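Local structure of N-formylglutamate amidohydrolase (Ralstonia eutropha, 2Q7S) at residues A[13-19]-A[70-76]; A[84-88]-A[145-149]; A[214-220]-A[274-278]. The protein binds a zinc ion and probably acts as a hydrolase of the N-formylglutamate amidohydrolase type. Residues are numbered along the deposited sequence.

Contact 1: A[13-19]-A[70-76]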
ATOM      1  N   PRO A  13      -2.301 -10.415  12.464  1.00 20.25           N
ATOM      2  CA  PRO A  13      -2.542  -9.977  11.065  1.00 20.86           C
ATOM      3  C   PRO A  13      -1.730  -8.771  10.557  1.00 18.43           C
ATOM      4  O   PRO A  13      -1.806  -8.418   9.372  1.00 16.77           O
ATOM      5  CB  PRO A  13      -4.054  -9.691  11.027  1.00 19.25           C
ATOM      6  CG  PRO A  13      -4.454  -9.407  12.451  1.00 19.04           C
ATOM      7  CD  PRO A  13      -3.443 -10.145  13.361  1.00 20.30           C
ATOM      8  N   PHE A  14      -0.991  -8.121  11.456  1.00 16.29           N
ATOM      9  CA  PHE A  14      -0.184  -7.003  11.099  1.00 14.43           C
ATOM     10  C   PHE A  14       0.956  -6.826  12.108  1.00 13.51           C
ATOM     11  O   PHE A  14       0.901  -7.313  13.229  1.00 14.30           O
ATOM     12  CB  PHE A  14      -1.025  -5.730  10.984  1.00 12.43           C
ATOM     13  CG  PHE A  14      -1.711  -5.306  12.272  1.00 13.98           C
ATOM     14  CD1 PHE A  14      -1.055  -4.522  13.198  1.00 16.01           C
ATOM     15  CD2 PHE A  14      -2.978  -5.700  12.557  1.00 14.39           C
ATOM     16  CE1 PHE A  14      -1.664  -4.130  14.402  1.00 17.96           C
ATOM     17  CE2 PHE A  14      -3.604  -5.316  13.743  1.00 13.16           C
ATOM     18  CZ  PHE A  14      -2.947  -4.520  14.662  1.00 16.68           C
ATOM     19  N   THR A  15       2.004  -6.177  11.631  1.00 15.76           N
ATOM     20  CA  THR A  15       3.014  -5.576  12.467  1.00 16.93           C
ATOM     21  C   THR A  15       2.768  -4.061  12.552  1.00 17.52           C
ATOM     22  O   THR A  15       2.215  -3.431  11.625  1.00 16.84           O
ATOM     23  CB  THR A  15       4.421  -5.850  11.896  1.00 18.04           C
ATOM     24  OG1 THR A  15       4.465  -5.414  10.541  1.00 19.53           O
ATOM     25  CG2 THR A  15       4.732  -7.314  11.926  1.00 20.55           C
ATOM     26  N   LEU A  16       3.131  -3.491  13.697  1.00 17.61           N
ATOM     27  CA  LEU A  16       2.946  -2.053  13.969  1.00 14.59           C
ATOM     28  C   LEU A  16       4.200  -1.559  14.671  1.00 13.33           C
ATOM     29  O   LEU A  16       4.432  -1.902  15.817  1.00 15.03           O
ATOM     30  CB  LEU A  16       1.750  -1.816  14.852  1.00 14.18           C
ATOM     31  CG  LEU A  16       1.377  -0.379  15.189  1.00 17.23           C
ATOM     32  CD1 LEU A  16       0.937   0.472  13.921  1.00 15.65           C
ATOM     33  CD2 LEU A  16       0.311  -0.475  16.239  1.00 15.74           C
ATOM     34  N   ALA A  17       5.030  -0.851  13.916  1.00 13.96           N
ATOM     35  CA  ALA A  17       6.309  -0.283  14.406  1.00 13.57           C
ATOM     36  C   ALA A  17       6.065   1.146  14.865  1.00 14.05           C
ATOM     37  O   ALA A  17       5.751   2.055  14.046  1.00 11.95           O
ATOM     38  CB  ALA A  17       7.432  -0.358  13.300  1.00 11.83           C
ATOM     39  N   LEU A  18       6.148   1.323  16.184  1.00 16.29           N
ATOM     40  CA  LEU A  18       5.974   2.614  16.842  1.00 18.93           C
ATOM     41  C   LEU A  18       7.319   3.304  17.145  1.00 18.42           C
ATOM     42  O   LEU A  18       8.354   2.646  17.355  1.00 18.72           O
ATOM     43  CB  LEU A  18       5.132   2.466  18.143  1.00 18.12           C
ATOM     44  CG  LEU A  18       3.737   1.822  17.974  1.00 19.05           C
ATOM     45  CD1 LEU A  18       3.138   1.474  19.345  1.00 27.24           C
ATOM     46  CD2 LEU A  18       2.737   2.665  17.111  1.00 12.33           C
ATOM     47  N   PRO A  19       7.305   4.647  17.194  1.00 17.26           N
ATOM     48  CA  PRO A  19       8.576   5.341  17.453  1.00 19.72           C
ATOM     49  C   PRO A  19       9.154   5.117  18.861  1.00 19.30           C
ATOM     50  O   PRO A  19       8.396   5.053  19.813  1.00 18.62           O
ATOM     51  CB  PRO A  19       8.228   6.811  17.186  1.00 20.71           C
ATOM     52  CG  PRO A  19       6.759   6.909  17.305  1.00 19.63           C
ATOM     53  CD  PRO A  19       6.170   5.558  17.009  1.00 14.50           C
ATOM     54  N   GLY A  70       7.745   8.417  13.082  1.00 11.80           N
ATOM     55  CA  GLY A  70       6.514   7.927  12.430  1.00 13.70           C
ATOM     56  C   GLY A  70       6.010   6.588  12.904  1.00 12.43           C
ATOM     57  O   GLY A  70       6.633   5.892  13.724  1.00 12.07           O
ATOM     58  N   THR A  71       4.862   6.195  12.363  1.00 14.22           N
ATOM     59  CA  THR A  71       4.303   4.885  12.659  1.00 14.92           C
ATOM     60  C   THR A  71       4.219   4.118  11.361  1.00 12.96           C
ATOM     61  O   THR A  71       3.763   4.632  10.355  1.00 13.09           O
ATOM     62  CB  THR A  71       2.904   4.969  13.318  1.00 14.97           C
ATOM     63  OG1 THR A  71       3.032   5.592  14.595  1.00 16.02           O
ATOM     64  CG2 THR A  71       2.330   3.581  13.542  1.00 13.05           C
ATOM     65  N   LEU A  72       4.708   2.894  11.393  1.00 13.39           N
ATOM     66  CA  LEU A  72       4.640   2.009  10.254  1.00 13.69           C
ATOM     67  C   LEU A  72       3.814   0.769  10.558  1.00 14.25           C
ATOM     68  O   LEU A  72       4.184  -0.094  11.360  1.00  9.08           O
ATOM     69  CB  LEU A  72       6.040   1.691   9.749  1.00 11.72           C
ATOM     70  CG  LEU A  72       6.090   0.756   8.527  1.00 15.10           C
ATOM     71  CD1 LEU A  72       5.411   1.273   7.277  1.00 12.10           C
ATOM     72  CD2 LEU A  72       7.564   0.486   8.244  1.00 14.77           C
ATOM     73  N   LEU A  73       2.683   0.707   9.867  1.00 11.74           N
ATOM     74  CA  LEU A  73       1.827  -0.462   9.839  1.00 13.79           C
ATOM     75  C   LEU A  73       2.030  -1.365   8.583  1.00 13.35           C
ATOM     76  O   LEU A  73       2.061  -0.910   7.459  1.00 13.79           O
ATOM     77  CB  LEU A  73       0.379  -0.018   9.923  1.00 11.54           C
ATOM     78  CG  LEU A  73      -0.743  -1.089   9.728  1.00 16.31           C
ATOM     79  CD1 LEU A  73      -0.840  -2.114  10.912  1.00 13.08           C
ATOM     80  CD2 LEU A  73      -2.075  -0.411   9.549  1.00 12.29           C
ATOM     81  N   ALA A  74       2.138  -2.676   8.804  1.00 15.11           N
ATOM     82  CA  ALA A  74       2.269  -3.582   7.680  1.00 16.75           C
ATOM     83  C   ALA A  74       1.465  -4.875   7.836  1.00 15.47           C
ATOM     84  O   ALA A  74       1.486  -5.501   8.905  1.00 18.49           O
ATOM     85  CB  ALA A  74       3.743  -3.864   7.439  1.00 14.89           C
ATOM     86  N   ALA A  75       0.783  -5.280   6.756  1.00 15.41           N
ATOM     87  CA  ALA A  75       0.039  -6.557   6.700  1.00 16.66           C
ATOM     88  C   ALA A  75       0.935  -7.803   6.686  1.00 13.53           C
ATOM     89  O   ALA A  75       1.972  -7.825   6.021  1.00 15.01           O
ATOM     90  CB  ALA A  75      -0.886  -6.599   5.485  1.00 13.53           C
ATOM     91  N   THR A  76       0.552  -8.844   7.412  1.00 14.85           N
ATOM     92  CA  THR A  76       1.332 -10.090   7.401  1.00 16.46           C
ATOM     93  C   THR A  76       0.658 -11.128   6.474  1.00 17.03           C
ATOM     94  O   THR A  76       1.289 -12.071   6.004  1.00 18.93           O
ATOM     95  CB  THR A  76       1.529 -10.706   8.822  1.00 17.63           C
ATOM     96  OG1 THR A  76       0.269 -10.855   9.431  1.00 17.36           O
ATOM     97  CG2 THR A  76       2.403  -9.841   9.749  1.00 12.80           C
TER
HETATM   98  O   HOH W   1       5.425  -2.752  10.753  1.00 22.60           O
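Thr-15 and Thr-76 each lose 59 Å² to the opposite segment, and Leu-73 51 Å². Thr-15 forms a hydrogen-bonded antiparallel pair with Ala-74: Thr-15 N donates to Ala-74 O (2.9 Å) and Ala-74 N returns a bond to Thr-15 O (2.9 Å). Its hydroxyl OG1 lies 2.8 Å from a water that donates to Leu-72 O at 3.0 Å, so through this water the side chain also reaches the next hydrogen-bonded pair, where Ala-17 N binds Leu-72 O (2.8 Å) and Leu-72 N binds Ala-17 O (3.0 Å). The axes of 14-17 and 71-75 run 4.7 Å apart at 169°. Strand 14-17 thereby becomes an outermost strand of the mixed central sheet, while 71-75 bonds on its other side to the parallel strand 26-30. On the face carrying Phe-14 and Leu-16, Leu-73 is the central apolar contact: its CD1 lies 3.3 Å from CD1 of Phe-14, and its CB 4.1 Å from Leu-16 CD1. Helix 134-163 covers this face through Tyr-148 and Leu-152. At the far end of the ladder Thr-76 N closes on Pro-13 O (3.1 Å, 170°), beyond the last strand pair, while Thr-76 OG1 turns to a hydrogen bond with Ala-12 O.

Contact 2: A[84-88]-A[145-149]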
ATOM      1  N   PRO A  84      -6.178  -5.196   1.816  1.00 15.25           N
ATOM      2  CA  PRO A  84      -6.631  -4.091   2.656  1.00 18.29           C
ATOM      3  C   PRO A  84      -6.761  -2.721   1.998  1.00 15.56           C
ATOM      4  O   PRO A  84      -7.330  -1.849   2.634  1.00 17.31           O
ATOM      5  CB  PRO A  84      -5.584  -4.021   3.776  1.00 18.84           C
ATOM      6  CG  PRO A  84      -4.690  -5.156   3.592  1.00 16.44           C
ATOM      7  CD  PRO A  84      -4.856  -5.686   2.242  1.00 13.31           C
ATOM      8  N   ASN A  85      -6.211  -2.538   0.788  1.00 11.76           N
ATOM      9  CA  ASN A  85      -6.304  -1.268   0.075  1.00 12.12           C
ATOM     10  C   ASN A  85      -7.533  -1.178  -0.750  1.00 11.61           C
ATOM     11  O   ASN A  85      -7.663  -0.280  -1.591  1.00 20.59           O
ATOM     12  CB  ASN A  85      -5.076  -1.028  -0.836  1.00 12.06           C
ATOM     13  CG  ASN A  85      -4.308   0.213  -0.437  1.00 15.41           C
ATOM     14  OD1 ASN A  85      -4.364   0.630   0.718  1.00 17.03           O
ATOM     15  ND2 ASN A  85      -3.686   0.851  -1.397  1.00 13.73           N
ATOM     16  N   ARG A  86      -8.423  -2.152  -0.624  1.00 15.39           N
ATOM     17  CA  ARG A  86      -9.702  -2.046  -1.339  1.00 13.64           C
ATOM     18  C   ARG A  86     -10.742  -1.776  -0.293  1.00 14.16           C
ATOM     19  O   ARG A  86     -10.548  -2.071   0.885  1.00 16.33           O
ATOM     20  CB  ARG A  86     -10.004  -3.339  -2.106  1.00 14.93           C
ATOM     21  CG  ARG A  86      -8.970  -3.691  -3.189  1.00 18.16           C
ATOM     22  CD  ARG A  86      -8.801  -2.613  -4.269  1.00 25.77           C
ATOM     23  NE  ARG A  86      -7.830  -2.981  -5.285  1.00 26.23           N
ATOM     24  CZ  ARG A  86      -6.513  -2.711  -5.274  1.00 38.32           C
ATOM     25  NH1 ARG A  86      -5.915  -2.062  -4.273  1.00 28.59           N
ATOM     26  NH2 ARG A  86      -5.754  -3.128  -6.288  1.00 40.11           N
HETATM   27  N   MSE A  87     -11.865  -1.250  -0.750  1.00 18.59           N
HETATM   28  CA  MSE A  87     -13.043  -1.089   0.069  1.00 16.02           C
HETATM   29  C   MSE A  87     -13.750  -2.416   0.213  1.00 15.77           C
HETATM   30  O   MSE A  87     -13.639  -3.329  -0.594  1.00 11.80           O
HETATM   31  CB  MSE A  87     -13.997  -0.060  -0.577  1.00 19.29           C
HETATM   32  CG  MSE A  87     -13.374   1.255  -0.887  1.00 24.42           C
HETATM   33 SE   MSE A  87     -13.032   2.218   0.775  0.75 32.39          SE
HETATM   34  CE  MSE A  87     -11.155   2.086   1.129  1.00 17.89           C
ATOM     35  N   LEU A  88     -14.543  -2.484   1.267  1.00 16.34           N
ATOM     36  CA  LEU A  88     -15.222  -3.681   1.665  1.00 12.49           C
ATOM     37  C   LEU A  88     -16.352  -4.059   0.736  1.00 13.82           C
ATOM     38  O   LEU A  88     -16.795  -5.202   0.772  1.00 13.17           O
ATOM     39  CB  LEU A  88     -15.748  -3.497   3.099  1.00 12.73           C
ATOM     40  CG  LEU A  88     -14.713  -3.869   4.165  1.00 12.66           C
ATOM     41  CD1 LEU A  88     -15.403  -3.813   5.529  1.00 14.91           C
ATOM     42  CD2 LEU A  88     -14.077  -5.202   3.858  1.00 12.82           C
ATOM     43  N   TYR A 145      -8.709  -8.148   7.529  1.00 10.58           N
ATOM     44  CA  TYR A 145      -8.934  -6.772   7.085  1.00  8.66           C
ATOM     45  C   TYR A 145      -9.296  -5.809   8.206  1.00 11.74           C
ATOM     46  O   TYR A 145      -8.694  -4.731   8.328  1.00 11.72           O
ATOM     47  CB  TYR A 145     -10.055  -6.780   6.042  1.00 10.62           C
ATOM     48  CG  TYR A 145     -10.346  -5.446   5.386  1.00 10.54           C
ATOM     49  CD1 TYR A 145     -11.131  -4.481   6.008  1.00 12.22           C
ATOM     50  CD2 TYR A 145      -9.888  -5.178   4.119  1.00 12.63           C
ATOM     51  CE1 TYR A 145     -11.428  -3.271   5.357  1.00 10.03           C
ATOM     52  CE2 TYR A 145     -10.196  -3.998   3.481  1.00  9.02           C
ATOM     53  CZ  TYR A 145     -10.905  -3.051   4.106  1.00  5.09           C
ATOM     54  OH  TYR A 145     -11.192  -1.884   3.394  1.00 12.81           O
ATOM     55  N   ARG A 146     -10.294  -6.181   9.012  1.00 12.06           N
ATOM     56  CA  ARG A 146     -10.803  -5.272  10.034  1.00 10.02           C
ATOM     57  C   ARG A 146      -9.731  -4.894  11.071  1.00 12.14           C
ATOM     58  O   ARG A 146      -9.589  -3.735  11.407  1.00 12.85           O
ATOM     59  CB  ARG A 146     -12.054  -5.840  10.691  1.00 12.57           C
ATOM     60  CG  ARG A 146     -13.322  -5.853   9.763  1.00 12.80           C
ATOM     61  CD  ARG A 146     -14.582  -6.063  10.607  1.00  9.87           C
ATOM     62  NE  ARG A 146     -15.671  -6.585   9.809  1.00 18.75           N
ATOM     63  CZ  ARG A 146     -16.512  -5.850   9.092  1.00 17.65           C
ATOM     64  NH1 ARG A 146     -16.373  -4.552   9.032  1.00 18.18           N
ATOM     65  NH2 ARG A 146     -17.477  -6.440   8.410  1.00 21.94           N
ATOM     66  N   PRO A 147      -8.975  -5.876  11.600  1.00 12.35           N
ATOM     67  CA  PRO A 147      -7.850  -5.520  12.473  1.00 12.11           C
ATOM     68  C   PRO A 147      -6.827  -4.612  11.853  1.00 11.88           C
ATOM     69  O   PRO A 147      -6.399  -3.648  12.502  1.00 14.91           O
ATOM     70  CB  PRO A 147      -7.239  -6.881  12.807  1.00 11.80           C
ATOM     71  CG  PRO A 147      -8.312  -7.797  12.689  1.00 15.50           C
ATOM     72  CD  PRO A 147      -9.117  -7.327  11.526  1.00 14.03           C
ATOM     73  N   TYR A 148      -6.406  -4.931  10.617  1.00 14.38           N
ATOM     74  CA  TYR A 148      -5.503  -4.081   9.899  1.00 13.84           C
ATOM     75  C   TYR A 148      -6.069  -2.673   9.813  1.00 15.06           C
ATOM     76  O   TYR A 148      -5.396  -1.690  10.171  1.00 11.60           O
ATOM     77  CB  TYR A 148      -5.221  -4.628   8.494  1.00 13.72           C
ATOM     78  CG  TYR A 148      -4.226  -3.781   7.713  1.00 16.59           C
ATOM     79  CD1 TYR A 148      -2.871  -4.037   7.790  1.00 17.57           C
ATOM     80  CD2 TYR A 148      -4.647  -2.715   6.920  1.00 14.10           C
ATOM     81  CE1 TYR A 148      -1.948  -3.255   7.093  1.00 15.93           C
ATOM     82  CE2 TYR A 148      -3.735  -1.974   6.189  1.00 12.22           C
ATOM     83  CZ  TYR A 148      -2.385  -2.229   6.311  1.00 16.61           C
ATOM     84  OH  TYR A 148      -1.448  -1.484   5.613  1.00 18.83           O
ATOM     85  N   HIS A 149      -7.303  -2.542   9.331  1.00 13.19           N
ATOM     86  CA  HIS A 149      -7.870  -1.200   9.188  1.00 16.04           C
ATOM     87  C   HIS A 149      -8.159  -0.465  10.494  1.00 16.36           C
ATOM     88  O   HIS A 149      -7.887   0.765  10.594  1.00 14.33           O
ATOM     89  CB  HIS A 149      -9.055  -1.167   8.207  1.00 16.92           C
ATOM     90  CG  HIS A 149      -8.596  -0.819   6.840  1.00 27.50           C
ATOM     91  ND1 HIS A 149      -8.580   0.477   6.381  1.00 27.12           N
ATOM     92  CD2 HIS A 149      -7.946  -1.562   5.908  1.00 37.08           C
ATOM     93  CE1 HIS A 149      -7.987   0.510   5.195  1.00 42.57           C
ATOM     94  NE2 HIS A 149      -7.575  -0.709   4.892  1.00 26.58           N
TER
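Segment 84-88 is an irregular loop that follows strand 71-75, whereas 145-149 is a turn in the middle of helix 134-163. The backbones come closest at Pro-84 and Tyr-145, whose CA atoms are 5.7 Å apart. The helix is kinked at Pro-147, whose nitrogen cannot bond to the preceding turn, yet His-149 N still reaches Tyr-145 O at 2.8 Å. That turn holds Tyr-145 and His-149 on one side, and both donate to loop carbonyls: His-149 NE2 to Pro-84 O (2.5 Å) and Tyr-145 OH to Arg-86 O (2.6 Å). The arrangement belongs to the alpha/beta fold of this family, in which the long helix packs on the central sheet; here it also bonds to a loop that passes close to the metal site. The side chain of Arg-86 lies about 4 Å from that of the zinc ligand His-32. Pro-84 touches both tyrosines: its CA lies 3.7 Å from Tyr-145 CE2, and its CG sits over the Tyr-148 ring, 4.3 Å from the centroid, in a CH-pi contact. Leu-88 makes a second, with CD2 3.7 Å from the centroid of Tyr-145. The Tyr-148 hydroxyl continues past the loop to a hydrogen bond with Asp-29.

Contact 3: A[214-220]-A[274-278]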
ATOM      1  N   GLU A 214      13.327  15.437  -3.812  1.00 14.20           N
ATOM      2  CA  GLU A 214      14.353  14.625  -3.113  1.00 13.91           C
ATOM      3  C   GLU A 214      14.696  13.353  -3.908  1.00 13.98           C
ATOM      4  O   GLU A 214      15.852  13.047  -4.094  1.00 12.23           O
ATOM      5  CB  GLU A 214      13.899  14.292  -1.686  1.00 14.49           C
ATOM      6  CG  GLU A 214      13.851  15.536  -0.773  1.00 19.83           C
ATOM      7  CD  GLU A 214      15.242  16.054  -0.419  1.00 25.45           C
ATOM      8  OE1 GLU A 214      16.135  15.203  -0.226  1.00 18.76           O
ATOM      9  OE2 GLU A 214      15.442  17.302  -0.364  1.00 27.18           O
ATOM     10  N   LEU A 215      13.685  12.646  -4.432  1.00 13.33           N
ATOM     11  CA  LEU A 215      13.926  11.436  -5.221  1.00 13.03           C
ATOM     12  C   LEU A 215      14.601  11.682  -6.549  1.00 11.19           C
ATOM     13  O   LEU A 215      15.516  10.958  -6.900  1.00 14.39           O
ATOM     14  CB  LEU A 215      12.606  10.644  -5.442  1.00 13.37           C
ATOM     15  CG  LEU A 215      12.110   9.974  -4.160  1.00 18.17           C
ATOM     16  CD1 LEU A 215      10.846   9.296  -4.409  1.00 16.61           C
ATOM     17  CD2 LEU A 215      13.116   8.991  -3.551  1.00 14.25           C
ATOM     18  N   ARG A 216      14.158  12.703  -7.303  1.00 12.05           N
ATOM     19  CA  ARG A 216      14.873  13.120  -8.527  1.00  9.97           C
ATOM     20  C   ARG A 216      16.302  13.579  -8.264  1.00 11.54           C
ATOM     21  O   ARG A 216      17.178  13.342  -9.062  1.00 11.78           O
ATOM     22  CB  ARG A 216      14.102  14.224  -9.274  1.00  9.95           C
ATOM     23  CG  ARG A 216      12.832  13.729  -9.883  1.00  9.85           C
ATOM     24  CD  ARG A 216      12.014  14.881 -10.423  1.00 11.43           C
ATOM     25  NE  ARG A 216      10.893  14.368 -11.182  1.00 16.68           N
ATOM     26  CZ  ARG A 216       9.918  15.125 -11.691  1.00 20.82           C
ATOM     27  NH1 ARG A 216       9.869  16.433 -11.468  1.00 19.91           N
ATOM     28  NH2 ARG A 216       8.944  14.554 -12.380  1.00 23.00           N
ATOM     29  N   GLU A 217      16.558  14.204  -7.137  1.00 11.29           N
ATOM     30  CA  GLU A 217      17.942  14.590  -6.816  1.00 19.26           C
ATOM     31  C   GLU A 217      18.861  13.385  -6.588  1.00 17.45           C
ATOM     32  O   GLU A 217      20.038  13.481  -6.827  1.00 16.97           O
ATOM     33  CB  GLU A 217      17.970  15.587  -5.649  1.00 18.20           C
ATOM     34  CG  GLU A 217      17.410  16.941  -6.093  1.00 28.50           C
ATOM     35  CD  GLU A 217      17.457  18.052  -5.034  1.00 27.89           C
ATOM     36  OE1 GLU A 217      17.984  17.809  -3.924  1.00 40.13           O
ATOM     37  OE2 GLU A 217      16.953  19.168  -5.344  1.00 31.46           O
ATOM     38  N   LYS A 218      18.298  12.244  -6.188  1.00 18.93           N
ATOM     39  CA  LYS A 218      19.064  11.016  -5.909  1.00 20.24           C
ATOM     40  C   LYS A 218      19.170  10.140  -7.166  1.00 20.48           C
ATOM     41  O   LYS A 218      19.786   9.073  -7.149  1.00 21.29           O
ATOM     42  CB  LYS A 218      18.408  10.227  -4.761  1.00 18.72           C
ATOM     43  CG  LYS A 218      18.478  10.916  -3.376  1.00 20.75           C
ATOM     44  CD  LYS A 218      17.372  10.424  -2.430  1.00 25.82           C
ATOM     45  CE  LYS A 218      17.517  10.835  -0.942  1.00 19.69           C
ATOM     46  NZ  LYS A 218      17.815  12.307  -0.752  1.00 22.54           N
ATOM     47  N   GLY A 219      18.537  10.590  -8.246  1.00 17.84           N
ATOM     48  CA  GLY A 219      18.680   9.971  -9.540  1.00 16.19           C
ATOM     49  C   GLY A 219      17.498   9.157 -10.001  1.00 13.32           C
ATOM     50  O   GLY A 219      17.572   8.529 -11.042  1.00 11.37           O
ATOM     51  N   TYR A 220      16.420   9.144  -9.227  1.00  9.90           N
ATOM     52  CA  TYR A 220      15.234   8.326  -9.563  1.00  8.81           C
ATOM     53  C   TYR A 220      14.315   9.148 -10.463  1.00 11.48           C
ATOM     54  O   TYR A 220      14.297  10.365 -10.403  1.00 16.39           O
ATOM     55  CB  TYR A 220      14.503   7.907  -8.277  1.00 10.32           C
ATOM     56  CG  TYR A 220      15.341   7.053  -7.348  1.00 12.63           C
ATOM     57  CD1 TYR A 220      15.535   5.708  -7.608  1.00 10.58           C
ATOM     58  CD2 TYR A 220      15.995   7.613  -6.258  1.00 11.98           C
ATOM     59  CE1 TYR A 220      16.286   4.927  -6.753  1.00 17.34           C
ATOM     60  CE2 TYR A 220      16.781   6.854  -5.411  1.00 14.73           C
ATOM     61  CZ  TYR A 220      16.937   5.506  -5.667  1.00 14.81           C
ATOM     62  OH  TYR A 220      17.716   4.696  -4.859  1.00 16.26           O
ATOM     63  N   ASP A 274      18.509   5.396   0.576  1.00 18.92           N
ATOM     64  CA  ASP A 274      17.835   6.567   0.001  1.00 18.18           C
ATOM     65  C   ASP A 274      16.480   6.882   0.647  1.00 15.35           C
ATOM     66  O   ASP A 274      16.161   8.052   0.907  1.00 13.55           O
ATOM     67  CB  ASP A 274      17.690   6.422  -1.510  1.00 13.60           C
ATOM     68  CG  ASP A 274      19.009   6.506  -2.223  1.00 21.66           C
ATOM     69  OD1 ASP A 274      20.046   6.821  -1.582  1.00 15.01           O
ATOM     70  OD2 ASP A 274      19.012   6.242  -3.432  1.00 14.46           O
ATOM     71  N   LEU A 275      15.682   5.854   0.921  1.00 17.87           N
ATOM     72  CA  LEU A 275      14.396   6.059   1.588  1.00 15.19           C
ATOM     73  C   LEU A 275      14.505   6.442   3.055  1.00 13.40           C
ATOM     74  O   LEU A 275      13.650   7.128   3.556  1.00 15.96           O
ATOM     75  CB  LEU A 275      13.477   4.837   1.441  1.00 15.48           C
ATOM     76  CG  LEU A 275      12.979   4.493   0.059  1.00 15.66           C
ATOM     77  CD1 LEU A 275      12.205   3.146   0.020  1.00 12.15           C
ATOM     78  CD2 LEU A 275      12.126   5.667  -0.455  1.00 20.16           C
ATOM     79  N   THR A 276      15.546   5.968   3.765  1.00 15.46           N
ATOM     80  CA  THR A 276      15.839   6.448   5.095  1.00 12.84           C
ATOM     81  C   THR A 276      16.125   7.943   5.118  1.00 12.96           C
ATOM     82  O   THR A 276      15.609   8.683   5.949  1.00 12.06           O
ATOM     83  CB  THR A 276      16.998   5.670   5.720  1.00 13.22           C
ATOM     84  OG1 THR A 276      16.556   4.331   5.964  1.00 15.74           O
ATOM     85  CG2 THR A 276      17.386   6.277   6.990  1.00 14.23           C
ATOM     86  N   LEU A 277      17.009   8.375   4.227  1.00 13.86           N
ATOM     87  CA  LEU A 277      17.312   9.791   4.071  0.50 12.73           C
ATOM     88  C   LEU A 277      16.083  10.593   3.621  1.00 11.50           C
ATOM     89  O   LEU A 277      15.883  11.717   4.093  1.00 15.82           O
ATOM     90  CB  LEU A 277      18.489  10.000   3.108  0.50 13.43           C
ATOM     91  CG  LEU A 277      19.953   9.865   3.571  0.50 13.25           C
ATOM     92  CD1 LEU A 277      20.492  11.110   4.253  0.50  7.84           C
ATOM     93  CD2 LEU A 277      20.183   8.674   4.449  0.50 15.26           C
ATOM     94  N   LEU A 278      15.250  10.040   2.749  1.00 10.37           N
ATOM     95  CA  LEU A 278      14.036  10.744   2.309  1.00 11.94           C
ATOM     96  C   LEU A 278      13.081  10.875   3.517  1.00 14.81           C
ATOM     97  O   LEU A 278      12.474  11.917   3.732  1.00 14.15           O
ATOM     98  CB  LEU A 278      13.320   9.982   1.171  1.00 14.48           C
ATOM     99  CG  LEU A 278      11.893  10.466   0.890  1.00 13.95           C
ATOM    100  CD1 LEU A 278      11.941  11.865   0.284  1.00 12.93           C
ATOM    101  CD2 LEU A 278      11.090   9.438   0.027  1.00 17.46           C
TER
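Two rotamer choices set the polar part of this helix-helix contact. Tyr-220 and Asp-274 both adopt chi1 m, which brings Tyr-220 OH to Asp-274 OD2 at 2.5 Å, a very short hydrogen bond donated by the tyrosine. Lys-218 (m, t, t, p) heads back toward Glu-214 and lays its CE against the partner, 3.6 Å from Asp-274 O and 4.2 Å from Leu-277 CB; the final p turn leads NZ to a weak salt bridge with OE1 of Glu-214 at 3.4 Å. The m, m rotamer of Glu-214 turns its carboxylate to the lysine, while its CB packs 3.7 Å from Leu-278 CD1; with Glu-214 facing Leu-278 and Lys-218 facing Asp-274, the two segments run in opposite senses. Deeper in, Leu-278 (t, p) and Leu-215 (m, t) meet through their CD2 atoms at 4.1 Å. What lets Tyr-220 turn toward the partner is the end of helix 205-217: Gly-219 takes phi 106°, with Tyr-220 N bound to Leu-215 O (3.1 Å) and Gly-219 N to Arg-216 O (3.2 Å). This Schellman motif leads into edge strand 222-224, and Leu-215 and Leu-275 both rest on Phe-193 of strand 193-196, as expected for helices that cover the central sheet of an alpha/beta fold.

Contacts 1 and 2 are neighbours, their centres 14 Å apart, and the shared element is helix 134-163: Tyr-148 CE1 lies 3.4 Å from Ala-75 N, and Phe-14 CE2 lies 3.5 Å from Pro-147 O. Strand 71-75 and the loop after it thus lie against the same turn of helix. Both contacts approach the zinc site formed by His-32, Asp-55 and His-172; the side chain of Ala-75 is about 10 Å from the metal and that of Arg-86 about 7 Å. Contact 3 lies near the other end of the sheet, with its centre 23 Å from that of contact 1 and 30 Å from that of contact 2, and touches neither. The three follow in series along the chain.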